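Local atomic coordinates of DinB-like domain-containing protein (Enterococcus faecalis, PDB entry 3CEX), a protein that is of unknown function but belongs to the DinB superfamily of helical-bundle proteins, many of whose members are thought to be metal-dependent enzymes. Residues A[15-20]-A[154-159]; A[53-58]-A[113-118]; A[130-135]-A[142-147]. All blocks are in the same frame, centred on the assembly; numbering follows the deposited sequence.

Contact 1: residues A[15-20]-A[154-159]; sequences DRAHER and DAVMHS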
ATOM      1  N   ASP A  15     -10.343   2.000   2.221  1.00 29.28           N
ATOM      2  CA  ASP A  15     -10.753   3.402   2.339  1.00 29.97           C
ATOM      3  C   ASP A  15      -9.546   4.351   2.408  1.00 29.44           C
ATOM      4  O   ASP A  15      -9.575   5.421   1.819  1.00 28.57           O
ATOM      5  CB  ASP A  15     -11.619   3.632   3.590  1.00 31.46           C
ATOM      6  CG  ASP A  15     -13.038   3.072   3.450  1.00 36.70           C
ATOM      7  OD1 ASP A  15     -13.516   2.946   2.290  1.00 42.92           O
ATOM      8  OD2 ASP A  15     -13.686   2.829   4.509  1.00 39.89           O
ATOM      9  N   ARG A  16      -8.472   3.950   3.081  1.00 28.94           N
ATOM     10  CA  ARG A  16      -7.266   4.787   3.108  1.00 28.96           C
ATOM     11  C   ARG A  16      -6.641   4.914   1.724  1.00 28.95           C
ATOM     12  O   ARG A  16      -6.191   6.004   1.376  1.00 30.13           O
ATOM     13  CB  ARG A  16      -6.196   4.293   4.100  1.00 28.94           C
ATOM     14  CG  ARG A  16      -6.665   3.980   5.509  1.00 30.76           C
ATOM     15  CD  ARG A  16      -7.180   5.224   6.203  1.00 31.80           C
ATOM     16  NE  ARG A  16      -7.337   4.891   7.599  1.00 33.90           N
ATOM     17  CZ  ARG A  16      -6.384   5.011   8.522  1.00 34.09           C
ATOM     18  NH1 ARG A  16      -5.204   5.540   8.225  1.00 32.72           N
ATOM     19  NH2 ARG A  16      -6.640   4.619   9.750  1.00 29.86           N
ATOM     20  N   ALA A  17      -6.599   3.837   0.944  1.00 28.10           N
ATOM     21  CA  ALA A  17      -6.115   3.899  -0.457  1.00 28.67           C
ATOM     22  C   ALA A  17      -6.977   4.891  -1.269  1.00 28.80           C
ATOM     23  O   ALA A  17      -6.465   5.781  -1.984  1.00 27.98           O
ATOM     24  CB  ALA A  17      -6.153   2.533  -1.111  1.00 28.18           C
ATOM     25  N   HIS A  18      -8.288   4.753  -1.119  1.00 27.98           N
ATOM     26  CA  HIS A  18      -9.247   5.579  -1.836  1.00 28.95           C
ATOM     27  C   HIS A  18      -9.024   7.057  -1.534  1.00 28.79           C
ATOM     28  O   HIS A  18      -8.906   7.892  -2.451  1.00 29.14           O
ATOM     29  CB  HIS A  18     -10.659   5.136  -1.430  1.00 29.50           C
ATOM     30  CG  HIS A  18     -11.759   5.715  -2.264  1.00 29.73           C
ATOM     31  ND1 HIS A  18     -13.087   5.539  -1.941  1.00 30.06           N
ATOM     32  CD2 HIS A  18     -11.741   6.436  -3.409  1.00 30.18           C
ATOM     33  CE1 HIS A  18     -13.841   6.145  -2.847  1.00 31.05           C
ATOM     34  NE2 HIS A  18     -13.050   6.690  -3.753  1.00 29.33           N
ATOM     35  N   GLU A  19      -8.968   7.375  -0.247  1.00 29.78           N
ATOM     36  CA  GLU A  19      -8.682   8.737   0.240  1.00 31.08           C
ATOM     37  C   GLU A  19      -7.339   9.285  -0.266  1.00 29.84           C
ATOM     38  O   GLU A  19      -7.233  10.457  -0.670  1.00 28.44           O
ATOM     39  CB  GLU A  19      -8.754   8.765   1.802  1.00 31.06           C
ATOM     40  CG  GLU A  19     -10.176   8.479   2.279  1.00 36.38           C
ATOM     41  CD  GLU A  19     -10.364   8.059   3.770  1.00 39.74           C
ATOM     42  OE1 GLU A  19      -9.376   7.756   4.499  1.00 48.52           O
ATOM     43  OE2 GLU A  19     -11.564   8.050   4.222  1.00 49.95           O
ATOM     44  N   ARG A  20      -6.306   8.454  -0.264  1.00 28.95           N
ATOM     45  CA  ARG A  20      -5.001   8.912  -0.751  1.00 29.17           C
ATOM     46  C   ARG A  20      -5.017   9.281  -2.251  1.00 28.57           C
ATOM     47  O   ARG A  20      -4.475  10.284  -2.632  1.00 28.48           O
ATOM     48  CB  ARG A  20      -3.944   7.850  -0.497  1.00 29.45           C
ATOM     49  CG  ARG A  20      -2.529   8.193  -0.980  1.00 28.89           C
ATOM     50  CD  ARG A  20      -1.508   7.206  -0.463  1.00 29.02           C
ATOM     51  NE  ARG A  20      -1.429   7.259   0.992  1.00 27.61           N
ATOM     52  CZ  ARG A  20      -1.801   6.284   1.830  1.00 29.12           C
ATOM     53  NH1 ARG A  20      -2.251   5.121   1.393  1.00 28.98           N
ATOM     54  NH2 ARG A  20      -1.672   6.468   3.113  1.00 31.39           N
ATOM     55  N   ASP A 154      -2.838  -4.419  -3.769  1.00 32.34           N
ATOM     56  CA  ASP A 154      -2.667  -3.735  -5.034  1.00 32.69           C
ATOM     57  C   ASP A 154      -3.150  -2.301  -4.957  1.00 31.76           C
ATOM     58  O   ASP A 154      -2.427  -1.403  -5.381  1.00 30.62           O
ATOM     59  CB  ASP A 154      -3.459  -4.463  -6.142  1.00 33.66           C
ATOM     60  CG  ASP A 154      -3.459  -3.700  -7.479  1.00 38.06           C
ATOM     61  OD1 ASP A 154      -2.634  -4.082  -8.324  1.00 46.07           O
ATOM     62  OD2 ASP A 154      -4.274  -2.724  -7.676  1.00 48.08           O
ATOM     63  N   ALA A 155      -4.370  -2.100  -4.444  1.00 29.78           N
ATOM     64  CA  ALA A 155      -4.927  -0.761  -4.342  1.00 29.57           C
ATOM     65  C   ALA A 155      -4.068   0.104  -3.430  1.00 29.48           C
ATOM     66  O   ALA A 155      -3.720   1.244  -3.817  1.00 28.68           O
ATOM     67  CB  ALA A 155      -6.399  -0.762  -3.875  1.00 28.72           C
ATOM     68  N   VAL A 156      -3.716  -0.407  -2.245  1.00 28.76           N
ATOM     69  CA  VAL A 156      -2.979   0.421  -1.286  1.00 28.87           C
ATOM     70  C   VAL A 156      -1.599   0.745  -1.839  1.00 28.20           C
ATOM     71  O   VAL A 156      -1.144   1.887  -1.806  1.00 28.83           O
ATOM     72  CB  VAL A 156      -2.927  -0.202   0.114  1.00 28.77           C
ATOM     73  CG1 VAL A 156      -2.089   0.639   1.093  1.00 26.68           C
ATOM     74  CG2 VAL A 156      -4.352  -0.371   0.675  1.00 32.04           C
HETATM   75  N   MSE A 157      -0.913  -0.265  -2.345  1.00 27.87           N
HETATM   76  CA  MSE A 157       0.426  -0.048  -2.851  1.00 29.22           C
HETATM   77  C   MSE A 157       0.458   0.951  -4.046  1.00 27.95           C
HETATM   78  O   MSE A 157       1.358   1.788  -4.150  1.00 25.76           O
HETATM   79  CB  MSE A 157       0.992  -1.423  -3.227  1.00 30.90           C
HETATM   80  CG  MSE A 157       2.169  -1.359  -3.996  1.00 37.82           C
HETATM   81 SE   MSE A 157       1.934  -1.390  -5.966  0.80 42.77          SE
HETATM   82  CE  MSE A 157       3.475  -2.532  -6.041  1.00 34.48           C
ATOM     83  N   HIS A 158      -0.505   0.846  -4.953  1.00 27.31           N
ATOM     84  CA  HIS A 158      -0.630   1.838  -6.035  1.00 28.18           C
ATOM     85  C   HIS A 158      -0.918   3.259  -5.576  1.00 26.91           C
ATOM     86  O   HIS A 158      -0.454   4.202  -6.207  1.00 26.30           O
ATOM     87  CB  HIS A 158      -1.633   1.385  -7.133  1.00 27.90           C
ATOM     88  CG  HIS A 158      -1.069   0.313  -8.007  1.00 28.33           C
ATOM     89  ND1 HIS A 158      -1.541  -0.980  -7.986  1.00 32.73           N
ATOM     90  CD2 HIS A 158       0.025   0.302  -8.810  1.00 31.38           C
ATOM     91  CE1 HIS A 158      -0.813  -1.723  -8.814  1.00 33.63           C
ATOM     92  NE2 HIS A 158       0.150  -0.973  -9.319  1.00 30.08           N
ATOM     93  N   SER A 159      -1.631   3.403  -4.470  1.00 27.32           N
ATOM     94  CA  SER A 159      -1.917   4.742  -3.902  1.00 26.93           C
ATOM     95  C   SER A 159      -0.612   5.398  -3.420  1.00 27.42           C
ATOM     96  O   SER A 159      -0.394   6.592  -3.631  1.00 27.85           O
ATOM     97  CB  SER A 159      -3.011   4.655  -2.816  1.00 27.22           C
ATOM     98  OG  SER A 159      -2.540   4.108  -1.594  1.00 26.67           O
TER
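Arg-20 reaches from helix 8-25 across Ser-159 of helix 144-170. CG lies anti to the backbone N, which lays the start of the chain along the serine: CB and CG pass over Ser-159 CB, and CD comes to 3.4 Å from Ser-159 O. There the chain bends at chi3 (-64°), turning the guanidinium back so that NH1 donates to Ser-159 OG at 3.2 Å. That bond is nearly straight, 167° at the hydrogen, and lies in the guanidinium plane. Ser-159 OG, in the crowded position between its own N and carbonyl carbon, in turn donates to Val-156 O at 2.6 Å, on a lone pair in the carbonyl plane. The two helices run roughly parallel, 31° apart with axes 8.5 Å from each other, as first and last long helices of the DinB four-helix bundle. Small residues permit the approach: Ala-17 CB sits 3.8 Å from Val-156 CA, touches Val-156 CG2 and faces Ala-155 CB. Beyond the pair, Arg-20 NH2 forms a salt bridge with Asp-153 of the second subunit, and Met-157 of that subunit packs on the same arginine.

Contact 2: residues A[53-58]-A[113-118]; sequences RELDLQ and ASVALT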
ATOM      1  N   ARG A  53      -9.874  -0.475 -12.138  1.00 30.50           N
ATOM      2  CA  ARG A  53     -10.056  -1.573 -13.080  1.00 31.61           C
ATOM      3  C   ARG A  53      -9.762  -2.941 -12.447  1.00 32.45           C
ATOM      4  O   ARG A  53     -10.491  -3.917 -12.684  1.00 33.03           O
ATOM      5  CB  ARG A  53      -9.199  -1.307 -14.333  1.00 32.61           C
ATOM      6  CG  ARG A  53      -9.410  -2.185 -15.519  1.00 35.12           C
ATOM      7  CD  ARG A  53     -10.608  -1.809 -16.347  1.00 41.19           C
ATOM      8  NE  ARG A  53     -10.422  -2.394 -17.677  1.00 46.31           N
ATOM      9  CZ  ARG A  53     -10.919  -3.556 -18.103  1.00 48.28           C
ATOM     10  NH1 ARG A  53     -11.704  -4.299 -17.331  1.00 51.62           N
ATOM     11  NH2 ARG A  53     -10.645  -3.971 -19.332  1.00 50.79           N
ATOM     12  N   GLU A  54      -8.720  -3.018 -11.622  1.00 32.40           N
ATOM     13  CA  GLU A  54      -8.350  -4.280 -11.038  1.00 33.76           C
ATOM     14  C   GLU A  54      -9.314  -4.731  -9.916  1.00 33.32           C
ATOM     15  O   GLU A  54      -9.590  -5.924  -9.798  1.00 32.91           O
ATOM     16  CB  GLU A  54      -6.900  -4.211 -10.532  1.00 34.59           C
ATOM     17  CG  GLU A  54      -6.379  -5.500 -10.003  1.00 40.83           C
ATOM     18  CD  GLU A  54      -5.979  -6.508 -11.074  1.00 45.94           C
ATOM     19  OE1 GLU A  54      -6.453  -6.443 -12.231  1.00 52.58           O
ATOM     20  OE2 GLU A  54      -5.172  -7.393 -10.741  1.00 52.67           O
ATOM     21  N   LEU A  55      -9.753  -3.803  -9.062  1.00 32.47           N
ATOM     22  CA  LEU A  55     -10.844  -4.088  -8.102  1.00 32.50           C
ATOM     23  C   LEU A  55     -12.108  -4.573  -8.821  1.00 32.49           C
ATOM     24  O   LEU A  55     -12.724  -5.589  -8.452  1.00 32.06           O
ATOM     25  CB  LEU A  55     -11.167  -2.843  -7.267  1.00 31.82           C
ATOM     26  CG  LEU A  55     -10.067  -2.332  -6.295  1.00 32.17           C
ATOM     27  CD1 LEU A  55     -10.437  -0.981  -5.663  1.00 30.56           C
ATOM     28  CD2 LEU A  55      -9.775  -3.387  -5.212  1.00 31.84           C
ATOM     29  N   ASP A  56     -12.539  -3.796  -9.807  1.00 31.68           N
ATOM     30  CA  ASP A  56     -13.674  -4.152 -10.643  1.00 32.33           C
ATOM     31  C   ASP A  56     -13.531  -5.585 -11.209  1.00 31.49           C
ATOM     32  O   ASP A  56     -14.311  -6.478 -10.879  1.00 31.73           O
ATOM     33  CB  ASP A  56     -13.802  -3.112 -11.782  1.00 31.53           C
ATOM     34  CG  ASP A  56     -15.041  -3.306 -12.649  1.00 32.70           C
ATOM     35  OD1 ASP A  56     -15.983  -4.030 -12.249  1.00 30.34           O
ATOM     36  OD2 ASP A  56     -15.075  -2.674 -13.738  1.00 30.69           O
ATOM     37  N   LEU A  57     -12.520  -5.805 -12.033  1.00 31.59           N
ATOM     38  CA  LEU A  57     -12.331  -7.123 -12.662  1.00 32.73           C
ATOM     39  C   LEU A  57     -12.226  -8.285 -11.667  1.00 31.95           C
ATOM     40  O   LEU A  57     -12.832  -9.335 -11.860  1.00 29.84           O
ATOM     41  CB  LEU A  57     -11.099  -7.124 -13.559  1.00 34.12           C
ATOM     42  CG  LEU A  57     -11.295  -6.425 -14.907  1.00 38.00           C
ATOM     43  CD1 LEU A  57      -9.960  -6.441 -15.659  1.00 42.17           C
ATOM     44  CD2 LEU A  57     -12.406  -7.066 -15.726  1.00 41.93           C
ATOM     45  N   GLN A  58     -11.458  -8.108 -10.607  1.00 32.14           N
ATOM     46  CA  GLN A  58     -11.255  -9.224  -9.677  1.00 33.13           C
ATOM     47  C   GLN A  58     -12.486  -9.546  -8.832  1.00 33.38           C
ATOM     48  O   GLN A  58     -12.811 -10.728  -8.629  1.00 32.87           O
ATOM     49  CB  GLN A  58     -10.087  -8.960  -8.746  1.00 33.48           C
ATOM     50  CG  GLN A  58      -8.719  -8.878  -9.434  1.00 36.24           C
ATOM     51  CD  GLN A  58      -8.216 -10.179 -10.012  1.00 41.99           C
ATOM     52  OE1 GLN A  58      -8.950 -11.174 -10.149  1.00 44.50           O
ATOM     53  NE2 GLN A  58      -6.949 -10.170 -10.389  1.00 45.63           N
ATOM     54  N   ALA A 113     -17.016   3.864  -7.702  1.00 28.42           N
ATOM     55  CA  ALA A 113     -17.843   2.725  -8.070  1.00 28.00           C
ATOM     56  C   ALA A 113     -17.127   1.412  -7.775  1.00 28.19           C
ATOM     57  O   ALA A 113     -17.750   0.474  -7.281  1.00 27.65           O
ATOM     58  CB  ALA A 113     -18.273   2.786  -9.534  1.00 27.78           C
ATOM     59  N   SER A 114     -15.843   1.305  -8.123  1.00 28.10           N
ATOM     60  CA  SER A 114     -15.128   0.044  -7.872  1.00 29.14           C
ATOM     61  C   SER A 114     -14.873  -0.234  -6.388  1.00 29.15           C
ATOM     62  O   SER A 114     -14.903  -1.376  -5.964  1.00 29.57           O
ATOM     63  CB  SER A 114     -13.820  -0.008  -8.652  1.00 28.47           C
ATOM     64  OG  SER A 114     -14.114   0.160 -10.021  1.00 32.92           O
ATOM     65  N   VAL A 115     -14.599   0.810  -5.610  1.00 30.52           N
ATOM     66  CA  VAL A 115     -14.477   0.665  -4.159  1.00 30.22           C
ATOM     67  C   VAL A 115     -15.797   0.231  -3.544  1.00 30.43           C
ATOM     68  O   VAL A 115     -15.807  -0.668  -2.701  1.00 30.78           O
ATOM     69  CB  VAL A 115     -13.927   1.971  -3.502  1.00 30.90           C
ATOM     70  CG1 VAL A 115     -14.026   1.906  -1.969  1.00 30.69           C
ATOM     71  CG2 VAL A 115     -12.474   2.190  -3.953  1.00 29.35           C
ATOM     72  N   ALA A 116     -16.907   0.828  -3.975  1.00 30.72           N
ATOM     73  CA  ALA A 116     -18.235   0.449  -3.474  1.00 31.15           C
ATOM     74  C   ALA A 116     -18.535  -1.027  -3.706  1.00 30.77           C
ATOM     75  O   ALA A 116     -19.014  -1.715  -2.812  1.00 31.29           O
ATOM     76  CB  ALA A 116     -19.344   1.292  -4.122  1.00 30.98           C
ATOM     77  N   LEU A 117     -18.297  -1.476  -4.926  1.00 30.48           N
ATOM     78  CA  LEU A 117     -18.463  -2.871  -5.306  1.00 30.38           C
ATOM     79  C   LEU A 117     -17.645  -3.794  -4.389  1.00 29.54           C
ATOM     80  O   LEU A 117     -18.145  -4.822  -3.895  1.00 28.83           O
ATOM     81  CB  LEU A 117     -18.011  -3.067  -6.762  1.00 30.16           C
ATOM     82  CG  LEU A 117     -18.119  -4.493  -7.331  1.00 31.54           C
ATOM     83  CD1 LEU A 117     -19.596  -4.885  -7.634  1.00 33.25           C
ATOM     84  CD2 LEU A 117     -17.213  -4.647  -8.588  1.00 31.18           C
ATOM     85  N   THR A 118     -16.388  -3.416  -4.175  1.00 29.66           N
ATOM     86  CA  THR A 118     -15.456  -4.203  -3.359  1.00 29.93           C
ATOM     87  C   THR A 118     -16.009  -4.295  -1.939  1.00 29.86           C
ATOM     88  O   THR A 118     -16.113  -5.375  -1.375  1.00 27.67           O
ATOM     89  CB  THR A 118     -14.041  -3.604  -3.394  1.00 29.57           C
ATOM     90  OG1 THR A 118     -13.600  -3.529  -4.760  1.00 30.84           O
ATOM     91  CG2 THR A 118     -13.044  -4.453  -2.578  1.00 29.24           C
TER
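Leu-55, on helix 44-62, makes the broadest contact with helix 104-124, where the segment axes pass 8.6 Å apart at 38° within the DinB helical bundle. Asp-56 CA and Ser-114 CA are 5.2 Å apart. Leu-55 CB is 3.6 Å from Thr-118 OG1, the two side chains crossing at about a right angle, and also rests on Ser-114 CB. With CG anti to the carbonyl carbon, the leucine swings CD1 alongside Val-115 CG2, 4.1 Å away and pointing the same way. Next to it Asp-56 sets CB 3.7 Å from Ser-114 OG, while Leu-117 CD2 comes obliquely to 3.9 Å from Asp-56 OD1. Thr-118 OG1 turns back to its own helix, donating to Ser-114 O at 2.8 Å from above the carbonyl plane; that oxygen also takes Thr-118 N. Further out, Ser-114 OG lies within hydrogen-bonding range of Ala-52 O, on the facing helix, and Tyr-110 O, and can give its one proton to either. Leu-14 of helix 8-25 covers Leu-55, Val-115 and Thr-118. Asp-56 meets Leu-68 N at OD1, and Trp-69 N and Tyr-110 OH at OD2; two backbone N-H groups on one buried carboxylate, with that hydroxyl beside them, would favour its ionised form.

Contact 3: residues A[130-135]-A[142-147]; sequences LSDVID and VTRQVR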
ATOM      1  N   LEU A 130     -14.146 -18.119   2.410  1.00 35.54           N
ATOM      2  CA  LEU A 130     -12.790 -17.605   2.221  1.00 35.58           C
ATOM      3  C   LEU A 130     -11.755 -18.694   1.897  1.00 34.79           C
ATOM      4  O   LEU A 130     -10.759 -18.419   1.244  1.00 33.57           O
ATOM      5  CB  LEU A 130     -12.327 -16.788   3.436  1.00 35.62           C
ATOM      6  CG  LEU A 130     -13.010 -15.434   3.660  1.00 35.48           C
ATOM      7  CD1 LEU A 130     -12.531 -14.877   5.002  1.00 36.16           C
ATOM      8  CD2 LEU A 130     -12.734 -14.451   2.494  1.00 35.72           C
ATOM      9  N   SER A 131     -12.006 -19.927   2.336  1.00 34.63           N
ATOM     10  CA  SER A 131     -11.083 -21.027   2.063  1.00 34.56           C
ATOM     11  C   SER A 131     -11.305 -21.670   0.690  1.00 33.92           C
ATOM     12  O   SER A 131     -10.565 -22.573   0.311  1.00 34.09           O
ATOM     13  CB  SER A 131     -11.185 -22.106   3.157  1.00 34.28           C
ATOM     14  OG  SER A 131     -12.461 -22.703   3.148  1.00 35.50           O
ATOM     15  N   ASP A 132     -12.332 -21.246  -0.037  1.00 33.34           N
ATOM     16  CA  ASP A 132     -12.627 -21.844  -1.345  1.00 33.11           C
ATOM     17  C   ASP A 132     -11.462 -21.682  -2.328  1.00 32.30           C
ATOM     18  O   ASP A 132     -10.993 -20.578  -2.520  1.00 29.61           O
ATOM     19  CB  ASP A 132     -13.832 -21.151  -1.967  1.00 33.30           C
ATOM     20  CG  ASP A 132     -15.152 -21.514  -1.285  1.00 37.36           C
ATOM     21  OD1 ASP A 132     -15.181 -22.485  -0.479  1.00 41.88           O
ATOM     22  OD2 ASP A 132     -16.170 -20.842  -1.597  1.00 40.18           O
ATOM     23  N   VAL A 133     -11.056 -22.765  -2.989  1.00 31.70           N
ATOM     24  CA  VAL A 133     -10.070 -22.691  -4.072  1.00 32.31           C
ATOM     25  C   VAL A 133     -10.704 -22.138  -5.362  1.00 32.24           C
ATOM     26  O   VAL A 133     -11.642 -22.713  -5.919  1.00 31.62           O
ATOM     27  CB  VAL A 133      -9.381 -24.080  -4.304  1.00 32.14           C
ATOM     28  CG1 VAL A 133      -8.494 -24.083  -5.560  1.00 29.99           C
ATOM     29  CG2 VAL A 133      -8.567 -24.465  -3.081  1.00 30.83           C
ATOM     30  N   ILE A 134     -10.181 -21.020  -5.840  1.00 32.72           N
ATOM     31  CA  ILE A 134     -10.678 -20.398  -7.064  1.00 34.11           C
ATOM     32  C   ILE A 134      -9.772 -20.657  -8.275  1.00 34.75           C
ATOM     33  O   ILE A 134     -10.238 -20.567  -9.419  1.00 34.77           O
ATOM     34  CB  ILE A 134     -10.974 -18.868  -6.911  1.00 34.74           C
ATOM     35  CG1 ILE A 134      -9.738 -18.067  -6.553  1.00 35.04           C
ATOM     36  CG2 ILE A 134     -12.078 -18.596  -5.850  1.00 34.11           C
ATOM     37  CD1 ILE A 134      -9.970 -16.606  -6.627  1.00 35.77           C
ATOM     38  N   ASP A 135      -8.500 -20.998  -8.034  1.00 35.38           N
ATOM     39  CA  ASP A 135      -7.602 -21.428  -9.118  1.00 35.57           C
ATOM     40  C   ASP A 135      -6.650 -22.494  -8.630  1.00 36.04           C
ATOM     41  O   ASP A 135      -5.706 -22.196  -7.922  1.00 35.22           O
ATOM     42  CB  ASP A 135      -6.800 -20.249  -9.702  1.00 35.81           C
ATOM     43  CG  ASP A 135      -6.090 -20.616 -11.025  1.00 37.00           C
ATOM     44  OD1 ASP A 135      -5.882 -21.818 -11.320  1.00 36.29           O
ATOM     45  OD2 ASP A 135      -5.732 -19.685 -11.772  1.00 40.33           O
ATOM     46  N   VAL A 142      -4.803 -20.883  -5.405  1.00 33.26           N
ATOM     47  CA  VAL A 142      -5.324 -19.588  -5.056  1.00 31.64           C
ATOM     48  C   VAL A 142      -6.740 -19.763  -4.500  1.00 30.28           C
ATOM     49  O   VAL A 142      -7.603 -20.358  -5.153  1.00 28.41           O
ATOM     50  CB  VAL A 142      -5.370 -18.678  -6.283  1.00 31.80           C
ATOM     51  CG1 VAL A 142      -5.950 -17.314  -5.912  1.00 30.04           C
ATOM     52  CG2 VAL A 142      -3.972 -18.573  -6.914  1.00 32.67           C
ATOM     53  N   THR A 143      -6.956 -19.223  -3.311  1.00 28.79           N
ATOM     54  CA  THR A 143      -8.242 -19.228  -2.652  1.00 28.62           C
ATOM     55  C   THR A 143      -8.873 -17.858  -2.746  1.00 29.02           C
ATOM     56  O   THR A 143      -8.221 -16.883  -3.123  1.00 27.44           O
ATOM     57  CB  THR A 143      -8.050 -19.511  -1.163  1.00 29.22           C
ATOM     58  OG1 THR A 143      -7.197 -18.489  -0.593  1.00 28.48           O
ATOM     59  CG2 THR A 143      -7.440 -20.913  -0.931  1.00 28.18           C
ATOM     60  N   ARG A 144     -10.141 -17.772  -2.359  1.00 29.42           N
ATOM     61  CA  ARG A 144     -10.843 -16.503  -2.340  1.00 30.10           C
ATOM     62  C   ARG A 144     -10.054 -15.480  -1.493  1.00 30.25           C
ATOM     63  O   ARG A 144      -9.916 -14.313  -1.866  1.00 28.83           O
ATOM     64  CB  ARG A 144     -12.237 -16.709  -1.777  1.00 30.20           C
ATOM     65  CG  ARG A 144     -13.225 -15.614  -2.036  1.00 30.98           C
ATOM     66  CD  ARG A 144     -14.628 -16.078  -1.637  1.00 32.59           C
ATOM     67  NE  ARG A 144     -14.986 -17.348  -2.258  1.00 32.19           N
ATOM     68  CZ  ARG A 144     -15.501 -17.482  -3.472  1.00 34.05           C
ATOM     69  NH1 ARG A 144     -15.762 -16.434  -4.233  1.00 37.83           N
ATOM     70  NH2 ARG A 144     -15.774 -18.678  -3.925  1.00 36.07           N
ATOM     71  N   GLN A 145      -9.548 -15.960  -0.362  1.00 30.67           N
ATOM     72  CA  GLN A 145      -8.871 -15.137   0.613  1.00 31.89           C
ATOM     73  C   GLN A 145      -7.618 -14.503   0.033  1.00 30.73           C
ATOM     74  O   GLN A 145      -7.410 -13.296   0.182  1.00 31.11           O
ATOM     75  CB  GLN A 145      -8.507 -15.987   1.823  1.00 31.57           C
ATOM     76  CG  GLN A 145      -7.827 -15.201   2.917  1.00 35.57           C
ATOM     77  CD  GLN A 145      -7.947 -15.894   4.255  1.00 36.08           C
ATOM     78  OE1 GLN A 145      -9.037 -16.345   4.618  1.00 42.52           O
ATOM     79  NE2 GLN A 145      -6.843 -15.961   5.007  1.00 40.71           N
ATOM     80  N   VAL A 146      -6.822 -15.313  -0.669  1.00 30.69           N
ATOM     81  CA  VAL A 146      -5.588 -14.850  -1.315  1.00 30.75           C
ATOM     82  C   VAL A 146      -5.905 -13.754  -2.345  1.00 30.99           C
ATOM     83  O   VAL A 146      -5.239 -12.716  -2.419  1.00 29.72           O
ATOM     84  CB  VAL A 146      -4.823 -16.047  -1.933  1.00 31.28           C
ATOM     85  CG1 VAL A 146      -3.750 -15.576  -2.916  1.00 30.48           C
ATOM     86  CG2 VAL A 146      -4.175 -16.896  -0.817  1.00 31.20           C
ATOM     87  N   ARG A 147      -6.989 -13.946  -3.093  1.00 30.87           N
ATOM     88  CA  ARG A 147      -7.354 -13.005  -4.138  1.00 30.55           C
ATOM     89  C   ARG A 147      -7.814 -11.676  -3.529  1.00 29.82           C
ATOM     90  O   ARG A 147      -7.443 -10.608  -4.026  1.00 30.09           O
ATOM     91  CB  ARG A 147      -8.414 -13.651  -5.000  1.00 31.94           C
ATOM     92  CG  ARG A 147      -9.042 -12.848  -6.036  1.00 35.84           C
ATOM     93  CD  ARG A 147      -8.104 -12.495  -7.171  1.00 41.32           C
ATOM     94  NE  ARG A 147      -7.088 -13.478  -7.552  1.00 43.54           N
ATOM     95  CZ  ARG A 147      -7.204 -14.392  -8.515  1.00 43.16           C
ATOM     96  NH1 ARG A 147      -8.327 -14.568  -9.179  1.00 46.57           N
ATOM     97  NH2 ARG A 147      -6.169 -15.161  -8.797  1.00 44.11           N
TER
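Backbone hydrogen bonds carry most of this contact. Val-142 O accepts from both Ile-134 N, at 2.7 Å, and Asp-135 N, at 3.1 Å, while Val-142 N returns a bond to Asp-135 O. Further along, Arg-144 N donates to Asp-132 O at 2.9 Å, nearly along the C=O axis, and Gln-145 N reaches Leu-130 O on a lone pair; thus two amides of the first helical turn find acceptors in residues 130-132. Thr-143 caps that helix, its OG1 taking Val-146 N at 3.2 Å. The charged contact is a salt bridge, Arg-144 NH2 to the anti lone pair of Asp-132 OD2, also 3.2 Å. The two side chains lie side by side, but their carboxylate and guanidinium planes are 82° apart; Tyr-121 OH holds NH1 of the same arginine. Ile-134 carries the van der Waals part. Its crowded rotamer (chi1 62°) puts CG1 3.9 Å from Val-142 CG1 and packs CD1 3.6 Å above one face of the Arg-147 guanidinium, offset toward the rim. CG2 packs likewise over a face of Arg-144. Ile-134 and Asp-135 opposite Val-142 form a classic beta bulge, in a short antiparallel hairpin whose second strand runs straight into an N-capped helix.

Overall arrangement
Contacts 1 and 2 lie in the buried helical bundle, their centres 12 Å apart, each joining two helices; contact 3 is at the surface, its centre about 19 Å from the chain's centre. Contacts 1 and 3 share helix 144-170, one along its length and the other at its start, and both meet the second subunit, whereas contact 2 meets no other chain of the assembly. His-18 packs on Val-115 to join contacts 1 and 2, and Gln-58 meets Arg-147 between contacts 2 and 3. Inside, small, aliphatic and hydroxyl side chains mix with charged ones: one side-chain hydrogen bond spans contact 1, while Asp-56 and Ser-114 of contact 2 find partners outside its segments. Backbone bonds and a salt bridge hold the hairpin.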